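Local coordinates for protein 6-phosphogluconate dehydrogenase, NAD-binding (Mycolicibacterium smegmatis MC2 155, PDB 6SMT) that reduces imines to amines with S enantioselectivity, binding NADPH as cofactor and probably drawing the hydride from its nicotinamide ring, at residues B[125-130]-B[178-183]. Residues are numbered along the deposited sequence; the frame is centred on the assembly and turned at random.
Sequences AIMTPI and ALLDLF. With NDP (NADPH dihydro-nicotinamide-adenine-dinucleotide phosphate), chain L; 2EH ((2S)-2-ethylhexan-1-ol), chain N.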
loop_
_atom_site.group_PDB
_atom_site.type_symbol
_atom_site.label_atom_id
_atom_site.label_comp_id
_atom_site.label_asym_id
_atom_site.label_seq_id
_atom_site.Cartn_x
_atom_site.Cartn_y
_atom_site.Cartn_z
ATOM N N ALA B 125 5.847 -16.674 -11.387
ATOM C CA ALA B 125 4.882 -15.833 -10.692
ATOM C C ALA B 125 4.772 -14.525 -11.466
ATOM O O ALA B 125 5.764 -13.782 -11.622
ATOM C CB ALA B 125 5.300 -15.583 -9.294
ATOM N N ILE B 126 3.577 -14.249 -11.937
ATOM C CA ILE B 126 3.243 -13.007 -12.656
ATOM C C ILE B 126 2.859 -11.933 -11.652
ATOM O O ILE B 126 1.966 -12.144 -10.820
ATOM C CB ILE B 126 2.090 -13.231 -13.654
ATOM C CG1 ILE B 126 2.406 -14.371 -14.640
ATOM C CG2 ILE B 126 1.765 -11.907 -14.383
ATOM C CD1 ILE B 126 1.170 -14.872 -15.309
ATOM N N MET B 127 3.590 -10.819 -11.639
ATOM C CA MET B 127 3.492 -9.805 -10.587
ATOM C C MET B 127 2.804 -8.533 -11.058
ATOM O O MET B 127 2.838 -7.521 -10.319
ATOM C CB MET B 127 4.904 -9.483 -10.082
ATOM C CG MET B 127 5.646 -10.715 -9.602
ATOM S SD MET B 127 4.802 -11.827 -8.542
ATOM C CE MET B 127 4.121 -10.743 -7.309
ATOM N N THR B 128 2.100 -8.572 -12.174
ATOM C CA THR B 128 1.455 -7.384 -12.750
ATOM C C THR B 128 0.101 -7.795 -13.321
ATOM O O THR B 128 -0.093 -8.953 -13.680
ATOM C CB THR B 128 2.398 -6.727 -13.768
ATOM O OG1 THR B 128 2.791 -7.735 -14.744
ATOM C CG2 THR B 128 3.659 -6.185 -13.129
ATOM N N PRO B 129 -0.792 -6.824 -13.558
ATOM C CA PRO B 129 -2.161 -7.146 -13.986
ATOM C C PRO B 129 -2.286 -7.373 -15.491
ATOM O O PRO B 129 -1.320 -7.207 -16.277
ATOM C CB PRO B 129 -2.944 -5.882 -13.553
ATOM C CG PRO B 129 -1.954 -4.831 -13.581
ATOM C CD PRO B 129 -0.676 -5.436 -13.032
ATOM N N ILE B 130 -3.447 -7.813 -15.940
ATOM C CA ILE B 130 -3.582 -8.321 -17.324
ATOM C C ILE B 130 -3.252 -7.248 -18.381
ATOM O O ILE B 130 -2.699 -7.618 -19.418
ATOM C CB ILE B 130 -4.920 -8.977 -17.630
ATOM C CG1 ILE B 130 -6.011 -7.956 -17.580
ATOM C CG2 ILE B 130 -5.180 -10.168 -16.769
ATOM C CD1 ILE B 130 -7.322 -8.473 -18.230
ATOM N N ALA B 178 5.581 -12.915 -0.507
ATOM C CA ALA B 178 5.920 -11.594 0.083
ATOM C C ALA B 178 5.258 -10.457 -0.675
ATOM O O ALA B 178 4.652 -9.495 -0.093
ATOM C CB ALA B 178 7.441 -11.409 0.130
ATOM N N LEU B 179 5.349 -10.457 -1.986
ATOM C CA LEU B 179 4.917 -9.343 -2.819
ATOM C C LEU B 179 3.396 -9.281 -2.849
ATOM O O LEU B 179 2.777 -8.172 -2.812
ATOM C CB LEU B 179 5.486 -9.498 -4.213
ATOM C CG LEU B 179 7.026 -9.417 -4.265
ATOM C CD1 LEU B 179 7.472 -9.903 -5.639
ATOM C CD2 LEU B 179 7.519 -8.007 -4.008
ATOM N N LEU B 180 2.696 -10.408 -2.896
ATOM C CA LEU B 180 1.228 -10.355 -2.857
ATOM C C LEU B 180 0.728 -9.951 -1.492
ATOM O O LEU B 180 -0.378 -9.394 -1.381
ATOM C CB LEU B 180 0.722 -11.757 -3.166
ATOM C CG LEU B 180 0.900 -12.190 -4.610
ATOM C CD1 LEU B 180 0.375 -13.627 -4.770
ATOM C CD2 LEU B 180 0.237 -11.293 -5.627
ATOM N N ASP B 181 1.407 -10.304 -0.434
ATOM C CA ASP B 181 1.099 -9.827 0.923
ATOM C C ASP B 181 1.072 -8.291 0.907
ATOM O O ASP B 181 0.069 -7.677 1.312
ATOM C CB ASP B 181 2.120 -10.404 1.868
ATOM C CG ASP B 181 2.122 -9.951 3.257
ATOM O OD1 ASP B 181 1.158 -9.242 3.656
ATOM O OD2 ASP B 181 3.068 -10.326 3.962
ATOM N N LEU B 182 2.150 -7.697 0.435
ATOM C CA LEU B 182 2.187 -6.205 0.307
ATOM C C LEU B 182 1.010 -5.731 -0.522
ATOM O O LEU B 182 0.313 -4.768 -0.143
ATOM C CB LEU B 182 3.524 -5.824 -0.277
ATOM C CG LEU B 182 3.644 -4.381 -0.725
ATOM C CD1 LEU B 182 3.446 -3.454 0.451
ATOM C CD2 LEU B 182 4.911 -4.128 -1.465
ATOM N N PHE B 183 0.839 -6.315 -1.693
ATOM C CA PHE B 183 -0.164 -5.855 -2.642
ATOM C C PHE B 183 -1.575 -5.912 -2.051
ATOM O O PHE B 183 -2.324 -4.917 -2.031
ATOM C CB PHE B 183 -0.103 -6.668 -3.908
ATOM C CG PHE B 183 -1.195 -6.297 -4.881
ATOM C CD1 PHE B 183 -1.177 -5.104 -5.567
ATOM C CD2 PHE B 183 -2.308 -7.112 -5.043
ATOM C CE1 PHE B 183 -2.233 -4.747 -6.400
ATOM C CE2 PHE B 183 -3.346 -6.784 -5.891
ATOM C CZ PHE B 183 -3.306 -5.594 -6.574
HETATM P PA NDP L . -8.367 -17.492 -11.731
HETATM O O1A NDP L . -7.301 -17.427 -10.677
HETATM O O2A NDP L . -9.757 -17.029 -11.426
HETATM O O5B NDP L . -8.394 -18.964 -12.319
HETATM C C5B NDP L . -9.367 -19.236 -13.344
HETATM C C4B NDP L . -8.822 -20.321 -14.239
HETATM O O4B NDP L . -8.561 -21.536 -13.481
HETATM C C3B NDP L . -9.836 -20.729 -15.326
HETATM O O3B NDP L . -9.172 -21.140 -16.506
HETATM C C2B NDP L . -10.523 -21.901 -14.657
HETATM O O2B NDP L . -11.175 -22.853 -15.491
HETATM C C1B NDP L . -9.296 -22.584 -14.086
HETATM N N9A NDP L . -9.582 -23.592 -13.070
HETATM C C8A NDP L . -10.070 -23.406 -11.798
HETATM N N7A NDP L . -10.193 -24.531 -11.133
HETATM C C5A NDP L . -9.780 -25.520 -12.010
HETATM C C6A NDP L . -9.715 -26.935 -11.935
HETATM N N6A NDP L . -9.980 -27.635 -10.836
HETATM N N1A NDP L . -9.275 -27.591 -13.031
HETATM C C2A NDP L . -8.950 -26.909 -14.133
HETATM N N3A NDP L . -8.997 -25.587 -14.327
HETATM C C4A NDP L . -9.439 -24.952 -13.235
HETATM O O3 NDP L . -7.967 -16.705 -13.069
HETATM P PN NDP L . -6.949 -15.630 -13.560
HETATM O O1N NDP L . -6.848 -15.763 -15.013
HETATM O O2N NDP L . -7.339 -14.306 -13.007
HETATM O O5D NDP L . -5.558 -15.991 -12.838
HETATM C C5D NDP L . -4.853 -17.181 -13.171
HETATM C C4D NDP L . -3.638 -17.224 -12.277
HETATM O O4D NDP L . -2.808 -16.081 -12.607
HETATM C C3D NDP L . -3.902 -17.165 -10.766
HETATM O O3D NDP L . -3.074 -18.056 -10.028
HETATM C C2D NDP L . -3.559 -15.726 -10.426
HETATM O O2D NDP L . -3.141 -15.493 -9.084
HETATM C C1D NDP L . -2.473 -15.376 -11.410
HETATM N N1N NDP L . -2.401 -13.940 -11.740
HETATM C C2N NDP L . -3.511 -13.274 -12.188
HETATM C C3N NDP L . -3.495 -11.939 -12.416
HETATM C C7N NDP L . -4.681 -11.199 -12.889
HETATM O O7N NDP L . -4.540 -9.961 -13.010
HETATM N N7N NDP L . -5.816 -11.804 -13.199
HETATM C C4N NDP L . -2.295 -11.169 -12.156
HETATM C C5N NDP L . -1.132 -11.928 -11.744
HETATM C C6N NDP L . -1.183 -13.232 -11.586
HETATM P P2B NDP L . -12.679 -22.483 -15.989
HETATM O O1X NDP L . -13.195 -23.842 -16.552
HETATM O O2X NDP L . -13.461 -22.076 -14.743
HETATM O O3X NDP L . -12.644 -21.390 -16.979
HETATM C C7 2EH N . -2.310 -9.906 -8.148
HETATM C C8 2EH N . -0.649 -8.473 -9.369
HETATM C C9 2EH N . 0.396 -8.561 -8.271
HETATM C C12 2EH N . -4.425 -7.947 -9.401
HETATM C C7A 2EH N . -2.069 -8.573 -8.856
HETATM O O7C 2EH N . -2.802 -11.017 -8.898
HETATM C CBA 2EH N . -3.066 -8.188 -9.917
HETATM C CCA 2EH N . -5.232 -7.002 -10.199
HETATM C CCB 2EH N . -6.361 -6.446 -9.338
#
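Met127 makes the contact with its terminal methyl: CE lies 3.6 Å from Leu179 CB, touches Leu179 CD1 as well, and reaches Leu180 CD2 more loosely at 4.3 Å. No hydrogen bond joins the two segments. The thioether chain is bent at both chi2 (-47°) and chi3 (-49°), which curls the methyl over to helix 171-199, and the Met127 and Leu179 side chains cross at about a right angle. Leu141 of strand 139-143 packs against both.

One shell out sits the bound 2-ethylhexanol. Its C9 is 3.4 Å from Met127 O and 3.8 Å from Leu180 CD2, while Phe183 offers a ring face to C7A, 3.7 Å from CE2. Beyond the alcohol, the end of strand 120-126 and the loop that follows bring carbonyls to the nicotinamide: Ile126 O comes within 3.2 Å of NADPH C5N, and Thr128 O within 3.5 Å of C4N, the carbon that carries the transferable hydride. Thr128 OG1, hydrogen-bonded to Thr132 OG1 and Ser139 N, helps hold this loop.

Between 125-130 and 178-183 the touch is thus apolar, and the apolar side of the pocket, formed here by Leu180 and Phe183, is consistent with holding a ligand's hydrocarbon part near the nicotinamide.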